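Local coordinates for ribosome-inactivating protein (Lychnis chalcedonica, PDB 2G5X), which belongs to the ribosome-inactivating proteins of plants, here a single chain in which a mixed beta-sheet packs against a set of helices, at residues A[45-50]-A[102-107]; A[51-56]-A[139-144]; A[208-213]-A[226-231]. All blocks are in the same frame, centred on the assembly; numbering follows the deposited sequence.

Interaction 1. Residues A[45-50]-A[102-107]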
loop_
_atom_site.group_PDB
_atom_site.type_symbol
_atom_site.label_atom_id
_atom_site.label_comp_id
_atom_site.label_asym_id
_atom_site.label_seq_id
_atom_site.Cartn_x
_atom_site.Cartn_y
_atom_site.Cartn_z
ATOM N N PHE A 45 13.151 -2.392 0.954
ATOM C CA PHE A 45 11.850 -1.744 1.053
ATOM C C PHE A 45 11.683 -0.542 0.140
ATOM O O PHE A 45 12.656 0.109 -0.245
ATOM C CB PHE A 45 11.594 -1.315 2.502
ATOM C CG PHE A 45 11.747 -2.431 3.489
ATOM C CD1 PHE A 45 13.013 -2.851 3.893
ATOM C CD2 PHE A 45 10.630 -3.117 3.956
ATOM C CE1 PHE A 45 13.163 -3.942 4.742
ATOM C CE2 PHE A 45 10.768 -4.208 4.805
ATOM C CZ PHE A 45 12.038 -4.624 5.198
ATOM N N VAL A 46 10.432 -0.265 -0.210
ATOM C CA VAL A 46 10.093 0.872 -1.047
ATOM C C VAL A 46 9.302 1.834 -0.166
ATOM O O VAL A 46 8.294 1.449 0.436
ATOM C CB VAL A 46 9.225 0.449 -2.249
ATOM C CG1 VAL A 46 8.818 1.676 -3.050
ATOM C CG2 VAL A 46 9.997 -0.525 -3.128
ATOM N N LEU A 47 9.771 3.073 -0.069
ATOM C CA LEU A 47 9.099 4.073 0.747
ATOM C C LEU A 47 8.122 4.877 -0.095
ATOM O O LEU A 47 8.381 5.161 -1.264
ATOM C CB LEU A 47 10.115 5.013 1.402
ATOM C CG LEU A 47 11.153 4.371 2.330
ATOM C CD1 LEU A 47 12.003 5.465 2.960
ATOM C CD2 LEU A 47 10.456 3.558 3.415
ATOM N N VAL A 48 6.995 5.231 0.516
ATOM C CA VAL A 48 5.941 5.992 -0.139
ATOM C C VAL A 48 5.473 7.128 0.766
ATOM O O VAL A 48 5.139 6.904 1.925
ATOM C CB VAL A 48 4.731 5.076 -0.451
ATOM C CG1 VAL A 48 3.510 5.907 -0.815
ATOM C CG2 VAL A 48 5.089 4.127 -1.583
ATOM N N ASN A 49 5.445 8.345 0.236
ATOM C CA ASN A 49 4.987 9.492 1.015
ATOM C C ASN A 49 3.530 9.823 0.709
ATOM O O ASN A 49 3.148 9.936 -0.455
ATOM C CB ASN A 49 5.824 10.735 0.694
ATOM C CG ASN A 49 7.097 10.823 1.515
ATOM O OD1 ASN A 49 7.469 9.889 2.217
ATOM N ND2 ASN A 49 7.777 11.961 1.418
ATOM N N LEU A 50 2.717 9.953 1.753
ATOM C CA LEU A 50 1.320 10.352 1.602
ATOM C C LEU A 50 1.282 11.726 2.278
ATOM O O LEU A 50 1.715 11.869 3.424
ATOM C CB LEU A 50 0.375 9.377 2.321
ATOM C CG LEU A 50 0.232 7.959 1.746
ATOM C CD1 LEU A 50 -0.832 7.189 2.540
ATOM C CD2 LEU A 50 -0.166 8.027 0.274
ATOM N N ILE A 102 15.745 1.339 6.871
ATOM C CA ILE A 102 14.453 1.268 6.199
ATOM C C ILE A 102 13.885 2.677 6.051
ATOM O O ILE A 102 13.597 3.125 4.942
ATOM C CB ILE A 102 13.475 0.392 7.000
ATOM C CG1 ILE A 102 14.016 -1.041 7.062
ATOM C CG2 ILE A 102 12.090 0.440 6.369
ATOM C CD1 ILE A 102 13.230 -1.966 7.962
ATOM N N PHE A 103 13.724 3.367 7.176
ATOM C CA PHE A 103 13.226 4.741 7.174
ATOM C C PHE A 103 14.438 5.661 7.226
ATOM O O PHE A 103 14.897 6.060 8.297
ATOM C CB PHE A 103 12.315 4.987 8.379
ATOM C CG PHE A 103 10.974 4.319 8.270
ATOM C CD1 PHE A 103 10.040 4.754 7.331
ATOM C CD2 PHE A 103 10.643 3.256 9.098
ATOM C CE1 PHE A 103 8.794 4.136 7.224
ATOM C CE2 PHE A 103 9.398 2.631 8.999
ATOM C CZ PHE A 103 8.473 3.074 8.058
ATOM N N THR A 104 14.950 5.978 6.043
ATOM C CA THR A 104 16.123 6.824 5.869
ATOM C C THR A 104 16.209 8.065 6.752
ATOM O O THR A 104 17.283 8.398 7.250
ATOM C CB THR A 104 16.232 7.302 4.406
ATOM O OG1 THR A 104 15.999 6.201 3.521
ATOM C CG2 THR A 104 17.618 7.875 4.138
ATOM N N ASP A 105 15.084 8.745 6.950
ATOM C CA ASP A 105 15.080 9.981 7.731
ATOM C C ASP A 105 14.647 9.877 9.190
ATOM O O ASP A 105 14.621 10.885 9.900
ATOM C CB ASP A 105 14.204 11.024 7.025
ATOM C CG ASP A 105 14.565 11.195 5.562
ATOM O OD1 ASP A 105 15.754 11.449 5.271
ATOM O OD2 ASP A 105 13.660 11.082 4.703
ATOM N N ALA A 106 14.316 8.672 9.643
ATOM C CA ALA A 106 13.867 8.478 11.025
ATOM C C ALA A 106 14.865 8.976 12.068
ATOM O O ALA A 106 16.069 8.727 11.962
ATOM C CB ALA A 106 13.556 7.004 11.272
ATOM N N GLU A 107 14.350 9.669 13.079
ATOM C CA GLU A 107 15.169 10.207 14.161
ATOM C C GLU A 107 15.071 9.352 15.422
ATOM O O GLU A 107 15.973 9.364 16.266
ATOM C CB GLU A 107 14.747 11.646 14.474
ATOM C CG GLU A 107 15.092 12.631 13.364
ATOM C CD GLU A 107 14.544 14.025 13.613
ATOM O OE1 GLU A 107 13.319 14.220 13.468
ATOM O OE2 GLU A 107 15.340 14.924 13.957
#

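Interaction 2. Residues A[51-56]-A[139-144]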
loop_
_atom_site.group_PDB
_atom_site.type_symbol
_atom_site.label_atom_id
_atom_site.label_comp_id
_atom_site.label_asym_id
_atom_site.label_seq_id
_atom_site.Cartn_x
_atom_site.Cartn_y
_atom_site.Cartn_z
ATOM N N VAL A 51 0.788 12.736 1.570
ATOM C CA VAL A 51 0.741 14.096 2.110
ATOM C C VAL A 51 -0.670 14.676 2.086
ATOM O O VAL A 51 -1.383 14.521 1.098
ATOM C CB VAL A 51 1.655 15.042 1.286
ATOM C CG1 VAL A 51 1.683 16.430 1.919
ATOM C CG2 VAL A 51 3.060 14.465 1.190
ATOM N N LEU A 52 -1.074 15.337 3.170
ATOM C CA LEU A 52 -2.396 15.956 3.217
ATOM C C LEU A 52 -2.290 17.352 2.619
ATOM O O LEU A 52 -1.403 18.123 2.976
ATOM C CB LEU A 52 -2.909 16.070 4.653
ATOM C CG LEU A 52 -3.236 14.774 5.390
ATOM C CD1 LEU A 52 -3.794 15.121 6.766
ATOM C CD2 LEU A 52 -4.241 13.958 4.591
ATOM N N PRO A 53 -3.201 17.696 1.702
ATOM C CA PRO A 53 -3.162 19.021 1.084
ATOM C C PRO A 53 -3.451 20.173 2.047
ATOM O O PRO A 53 -2.962 21.285 1.849
ATOM C CB PRO A 53 -4.209 18.911 -0.024
ATOM C CG PRO A 53 -5.211 17.953 0.560
ATOM C CD PRO A 53 -4.327 16.896 1.183
ATOM N N PHE A 54 -4.228 19.897 3.092
ATOM C CA PHE A 54 -4.618 20.922 4.063
ATOM C C PHE A 54 -3.501 21.534 4.902
ATOM O O PHE A 54 -3.360 22.756 4.969
ATOM C CB PHE A 54 -5.669 20.371 5.034
ATOM C CG PHE A 54 -6.738 19.553 4.381
ATOM C CD1 PHE A 54 -6.706 18.165 4.454
ATOM C CD2 PHE A 54 -7.784 20.167 3.700
ATOM C CE1 PHE A 54 -7.700 17.397 3.860
ATOM C CE2 PHE A 54 -8.786 19.407 3.098
ATOM C CZ PHE A 54 -8.742 18.017 3.181
ATOM N N ASN A 55 -2.723 20.676 5.553
ATOM C CA ASN A 55 -1.655 21.119 6.444
ATOM C C ASN A 55 -0.267 20.628 6.049
ATOM O O ASN A 55 0.716 20.908 6.735
ATOM C CB ASN A 55 -1.976 20.640 7.857
ATOM C CG ASN A 55 -2.399 19.187 7.884
ATOM O OD1 ASN A 55 -1.819 18.353 7.187
ATOM N ND2 ASN A 55 -3.407 18.873 8.688
ATOM N N ARG A 56 -0.196 19.886 4.949
ATOM C CA ARG A 56 1.062 19.352 4.449
ATOM C C ARG A 56 1.674 18.284 5.356
ATOM O O ARG A 56 2.836 17.915 5.179
ATOM C CB ARG A 56 2.074 20.483 4.231
ATOM C CG ARG A 56 1.546 21.648 3.401
ATOM C CD ARG A 56 0.959 21.189 2.066
ATOM N NE ARG A 56 1.933 20.501 1.223
ATOM C CZ ARG A 56 1.686 20.084 -0.016
ATOM N NH1 ARG A 56 0.495 20.284 -0.564
ATOM N NH2 ARG A 56 2.631 19.463 -0.712
ATOM N N SER A 139 -11.952 9.390 2.634
ATOM C CA SER A 139 -11.802 8.327 3.622
ATOM C C SER A 139 -10.358 8.252 4.109
ATOM O O SER A 139 -10.096 8.138 5.310
ATOM C CB SER A 139 -12.214 6.983 3.016
ATOM O OG SER A 139 -13.558 7.014 2.564
ATOM N N LEU A 140 -9.418 8.312 3.170
ATOM C CA LEU A 140 -8.007 8.250 3.522
ATOM C C LEU A 140 -7.566 9.486 4.311
ATOM O O LEU A 140 -6.784 9.374 5.259
ATOM C CB LEU A 140 -7.155 8.088 2.256
ATOM C CG LEU A 140 -5.643 7.993 2.470
ATOM C CD1 LEU A 140 -5.320 6.910 3.497
ATOM C CD2 LEU A 140 -4.963 7.700 1.136
ATOM N N GLN A 141 -8.066 10.661 3.938
ATOM C CA GLN A 141 -7.696 11.880 4.658
ATOM C C GLN A 141 -8.152 11.801 6.115
ATOM O O GLN A 141 -7.422 12.190 7.027
ATOM C CB GLN A 141 -8.313 13.119 3.996
ATOM C CG GLN A 141 -7.802 13.404 2.586
ATOM C CD GLN A 141 -8.502 14.592 1.948
ATOM O OE1 GLN A 141 -9.634 14.916 2.301
ATOM N NE2 GLN A 141 -7.839 15.234 0.993
ATOM N N THR A 142 -9.360 11.287 6.326
ATOM C CA THR A 142 -9.910 11.161 7.673
ATOM C C THR A 142 -9.098 10.176 8.507
ATOM O O THR A 142 -8.777 10.450 9.670
ATOM C CB THR A 142 -11.384 10.697 7.632
ATOM O OG1 THR A 142 -12.185 11.708 7.004
ATOM C CG2 THR A 142 -11.905 10.445 9.037
ATOM N N ALA A 143 -8.757 9.035 7.912
ATOM C CA ALA A 143 -7.987 8.014 8.620
ATOM C C ALA A 143 -6.596 8.544 8.966
ATOM O O ALA A 143 -6.061 8.276 10.041
ATOM C CB ALA A 143 -7.881 6.753 7.765
ATOM N N PHE A 144 -6.020 9.299 8.038
ATOM C CA PHE A 144 -4.699 9.898 8.209
ATOM C C PHE A 144 -4.708 10.822 9.435
ATOM O O PHE A 144 -3.838 10.736 10.306
ATOM C CB PHE A 144 -4.360 10.684 6.932
ATOM C CG PHE A 144 -2.959 11.253 6.886
ATOM C CD1 PHE A 144 -2.104 10.918 5.840
ATOM C CD2 PHE A 144 -2.524 12.177 7.833
ATOM C CE1 PHE A 144 -0.838 11.500 5.734
ATOM C CE2 PHE A 144 -1.262 12.763 7.738
ATOM C CZ PHE A 144 -0.418 12.428 6.687
#

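Interaction 3. Residues A[208-213]-A[226-231]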
loop_
_atom_site.group_PDB
_atom_site.type_symbol
_atom_site.label_atom_id
_atom_site.label_comp_id
_atom_site.label_asym_id
_atom_site.label_seq_id
_atom_site.Cartn_x
_atom_site.Cartn_y
_atom_site.Cartn_z
ATOM N N GLU A 208 1.698 -15.632 -12.586
ATOM C CA GLU A 208 2.326 -16.831 -13.140
ATOM C C GLU A 208 2.078 -16.974 -14.636
ATOM O O GLU A 208 2.993 -17.300 -15.399
ATOM C CB GLU A 208 1.807 -18.087 -12.432
ATOM C CG GLU A 208 2.251 -18.233 -10.991
ATOM C CD GLU A 208 1.751 -19.519 -10.349
ATOM O OE1 GLU A 208 2.077 -19.755 -9.166
ATOM O OE2 GLU A 208 1.037 -20.291 -11.025
ATOM N N GLN A 209 0.840 -16.735 -15.050
ATOM C CA GLN A 209 0.480 -16.857 -16.453
ATOM C C GLN A 209 1.133 -15.797 -17.328
ATOM O O GLN A 209 1.507 -16.080 -18.468
ATOM C CB GLN A 209 -1.042 -16.817 -16.612
ATOM C CG GLN A 209 -1.732 -18.007 -15.970
ATOM C CD GLN A 209 -1.108 -19.323 -16.391
ATOM O OE1 GLN A 209 -1.040 -19.638 -17.579
ATOM N NE2 GLN A 209 -0.642 -20.098 -15.416
ATOM N N TYR A 210 1.271 -14.583 -16.802
ATOM C CA TYR A 210 1.897 -13.510 -17.563
ATOM C C TYR A 210 3.336 -13.851 -17.930
ATOM O O TYR A 210 3.861 -13.353 -18.925
ATOM C CB TYR A 210 1.853 -12.193 -16.781
ATOM C CG TYR A 210 0.724 -11.284 -17.212
ATOM C CD1 TYR A 210 0.752 -10.650 -18.454
ATOM C CD2 TYR A 210 -0.386 -11.078 -16.393
ATOM C CE1 TYR A 210 -0.300 -9.830 -18.871
ATOM C CE2 TYR A 210 -1.440 -10.265 -16.800
ATOM C CZ TYR A 210 -1.391 -9.645 -18.039
ATOM O OH TYR A 210 -2.433 -8.845 -18.446
ATOM N N HIS A 211 3.980 -14.698 -17.135
ATOM C CA HIS A 211 5.348 -15.086 -17.444
ATOM C C HIS A 211 5.373 -16.068 -18.618
ATOM O O HIS A 211 6.421 -16.295 -19.226
ATOM C CB HIS A 211 6.029 -15.718 -16.223
ATOM C CG HIS A 211 6.576 -14.721 -15.245
ATOM N ND1 HIS A 211 5.843 -14.232 -14.185
ATOM C CD2 HIS A 211 7.794 -14.134 -15.162
ATOM C CE1 HIS A 211 6.588 -13.390 -13.488
ATOM N NE2 HIS A 211 7.777 -13.312 -14.061
ATOM N N LYS A 212 4.214 -16.638 -18.944
ATOM C CA LYS A 212 4.120 -17.600 -20.043
ATOM C C LYS A 212 3.447 -17.053 -21.302
ATOM O O LYS A 212 3.581 -17.630 -22.385
ATOM C CB LYS A 212 3.370 -18.854 -19.584
ATOM C CG LYS A 212 3.998 -19.561 -18.393
ATOM C CD LYS A 212 3.331 -20.904 -18.123
ATOM C CE LYS A 212 1.843 -20.753 -17.845
ATOM N NZ LYS A 212 1.170 -22.070 -17.645
ATOM N N SER A 213 2.718 -15.950 -21.161
ATOM C CA SER A 213 2.028 -15.339 -22.298
ATOM C C SER A 213 1.559 -13.929 -21.952
ATOM O O SER A 213 1.193 -13.655 -20.810
ATOM C CB SER A 213 0.820 -16.192 -22.704
ATOM O OG SER A 213 0.081 -15.576 -23.748
ATOM N N MET A 226 -7.664 -9.091 -15.182
ATOM C CA MET A 226 -6.326 -9.659 -15.053
ATOM C C MET A 226 -5.182 -8.768 -15.533
ATOM O O MET A 226 -4.017 -9.150 -15.419
ATOM C CB MET A 226 -6.253 -11.006 -15.784
ATOM C CG MET A 226 -7.153 -12.082 -15.192
ATOM S SD MET A 226 -6.831 -13.721 -15.888
ATOM C CE MET A 226 -7.683 -13.586 -17.455
ATOM N N LYS A 227 -5.500 -7.591 -16.062
ATOM C CA LYS A 227 -4.470 -6.675 -16.549
ATOM C C LYS A 227 -3.636 -6.162 -15.372
ATOM O O LYS A 227 -4.035 -5.230 -14.669
ATOM C CB LYS A 227 -5.119 -5.493 -17.278
ATOM C CG LYS A 227 -4.294 -4.922 -18.422
ATOM C CD LYS A 227 -4.615 -5.629 -19.735
ATOM C CE LYS A 227 -3.619 -5.264 -20.825
ATOM N NZ LYS A 227 -3.930 -5.939 -22.116
ATOM N N LEU A 228 -2.470 -6.761 -15.162
ATOM C CA LEU A 228 -1.621 -6.366 -14.041
ATOM C C LEU A 228 -0.723 -5.159 -14.295
ATOM O O LEU A 228 -0.273 -4.925 -15.418
ATOM C CB LEU A 228 -0.763 -7.554 -13.600
ATOM C CG LEU A 228 -1.549 -8.810 -13.224
ATOM C CD1 LEU A 228 -0.589 -9.888 -12.759
ATOM C CD2 LEU A 228 -2.561 -8.490 -12.131
ATOM N N GLY A 229 -0.488 -4.388 -13.234
ATOM C CA GLY A 229 0.375 -3.224 -13.314
ATOM C C GLY A 229 1.734 -3.538 -12.707
ATOM O O GLY A 229 2.691 -2.782 -12.869
ATOM N N LEU A 230 1.809 -4.661 -11.999
ATOM C CA LEU A 230 3.041 -5.116 -11.361
ATOM C C LEU A 230 2.966 -6.634 -11.273
ATOM O O LEU A 230 1.954 -7.182 -10.837
ATOM C CB LEU A 230 3.169 -4.524 -9.946
ATOM C CG LEU A 230 4.358 -4.994 -9.093
ATOM C CD1 LEU A 230 5.661 -4.476 -9.693
ATOM C CD2 LEU A 230 4.209 -4.488 -7.658
ATOM N N LEU A 231 4.024 -7.317 -11.697
ATOM C CA LEU A 231 4.033 -8.773 -11.639
ATOM C C LEU A 231 4.860 -9.259 -10.467
ATOM O O LEU A 231 5.810 -8.604 -10.047
ATOM C CB LEU A 231 4.623 -9.379 -12.921
ATOM C CG LEU A 231 3.969 -9.100 -14.275
ATOM C CD1 LEU A 231 4.642 -9.962 -15.332
ATOM C CD2 LEU A 231 2.485 -9.412 -14.220
#

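Interaction 1. Residues A[45-50]-A[102-107]
Phe-45 and Leu-47 on strand 45-51 meet the chain that leaves helix 99-102, on one side of the six-stranded mixed sheet of this ribosome-inactivating protein fold. The case illustrates how two residues spaced by two along a strand share one face: Val-46 and Val-48 turn to the other face, where helix 10-25 covers them. Ile-102 and Phe-45 approach obliquely. Ile-102 CD1 sits over one face of the Phe-45 ring as a CH-pi contact, 4.2 Å from the ring centroid and 26° off its normal, and it is displaced toward the rim, with Phe-45 CE1 as its nearest ring atom at 3.8 Å. CG1 lies beside the backbone N of Ile-102 (chi1 -63°), and from there CD1 extends to the ring.

Leu-47 instead meets the end of the helix, the carbonyl of its last residue, Ile-102, and the ring of Phe-103 just beyond. Its CD2 approaches the Phe-103 ring, with CD1 of that ring at 4.1 Å. Phe-103 opens a type I beta turn to Ala-106, closed by a 3.0 Å bond from Ala-106 N to Phe-103 O, and its side chain also touches Ala-62 of strand 58-64. Both methyls of Leu-47 face the same carbonyl oxygen: CD1 and CD2 each lie 3.5 Å from Ile-102 O.

Interaction 2. Residues A[51-56]-A[139-144]
Leu-52 and Phe-144 carry the apolar half of this contact, reaching toward each other tip to tip. The branch carbon of Leu-52 is set over the middle of the Phe-144 ring, CG lying 3.6 Å from the ring centroid and only 11° off the normal, which makes a well-centred CH-pi contact. Both methyls spread across the same ring: CD1 of Leu-52 comes to 3.4 Å of Phe-144 CD2, a tight approach, while CD2 of Leu-52 leans over Phe-144 CG and also reaches the CA of Gln-141. Phe-144 projects from the helix with CG anti to its backbone N (chi1 -174°).

Residues 51-56 run from the last residue of strand 45-51 into the loop that joins it to strand 58-64, its antiparallel neighbour, so helix 137-145 packs on the end of that hairpin in the ribosome-inactivating protein fold.

The remaining contacts are between an amide and rings. Gln-141 runs out extended beyond CG and meets Phe-54 at about a right angle, its amide plane turned 67° from the ring plane. Its OE1 lies at the edge of the Phe-54 ring, in plane, 3.3 Å from Phe-54 CZ. The amide nitrogen has its hydrogen-bond partner elsewhere, in Val-6 O, and in van der Waals range is Pro-53, whose CG lies 3.8 Å from Gln-141 NE2. That same proline CG also covers the centre of one face of the Phe-54 ring.

Interaction 3. Residues A[208-213]-A[226-231]
Gln-209 O is gripped by two backbone N-H groups, Lys-212 N at 2.8 Å and Ser-213 N at 3.0 Å, and the turn they close contains Tyr-210, the residue with the largest share of the contact with 226-231. CG of Tyr-210 sits off the staggered positions (chi1 -99°), and the ring it carries presents its edge to a carbonyl, with Met-226 O in the plane of the ring and 3.1 Å from Tyr-210 CE2. The Tyr-210 hydroxyl lies close by, 3.5 Å from Lys-227 CA.

Two leucines reach the ring in different ways. Leu-228 crosses it obliquely, its CD1 3.8 Å from Tyr-210 CD2. Leu-231 stands at about a right angle to the tyrosine side chain and packs nearer its root, CD2 being 3.8 Å from Tyr-210 CB; its other methyl, CD1, looks toward the imidazole of His-211, which is held by a hydrogen bond from ND1 to Ser-207 O.

Leu-231 is paired through its backbone with Pro-35 and Thr-37, and the next residue after 208-213, Cys-214, is in a disulfide with Cys-32, a little before Pro-35. The arrangement belongs to the C-terminal part of the ribosome-inactivating protein fold, where the chain doubles back across helix 203-210.

From the N terminus, strand 45-51 supplies the first half of interaction 1, and the strand's last residue and the loop after it, 51-56, supply the first half of interaction 2. The second halves come later in the same order: 102-107 closes a loop of 51 residues, and 139-144 one of 82. The two loops therefore cross, and together they tie the hairpin to the segment after helix 99-102 and to helix 137-145. They also touch, Leu-50 O lying 3.5 Å from Phe-144 CE1. Interaction 3 is reached only afterwards and closes a short 12-residue loop near the C terminus. It lies on the other side of the chain's centre from interaction 2, their centres about 33 Å apart.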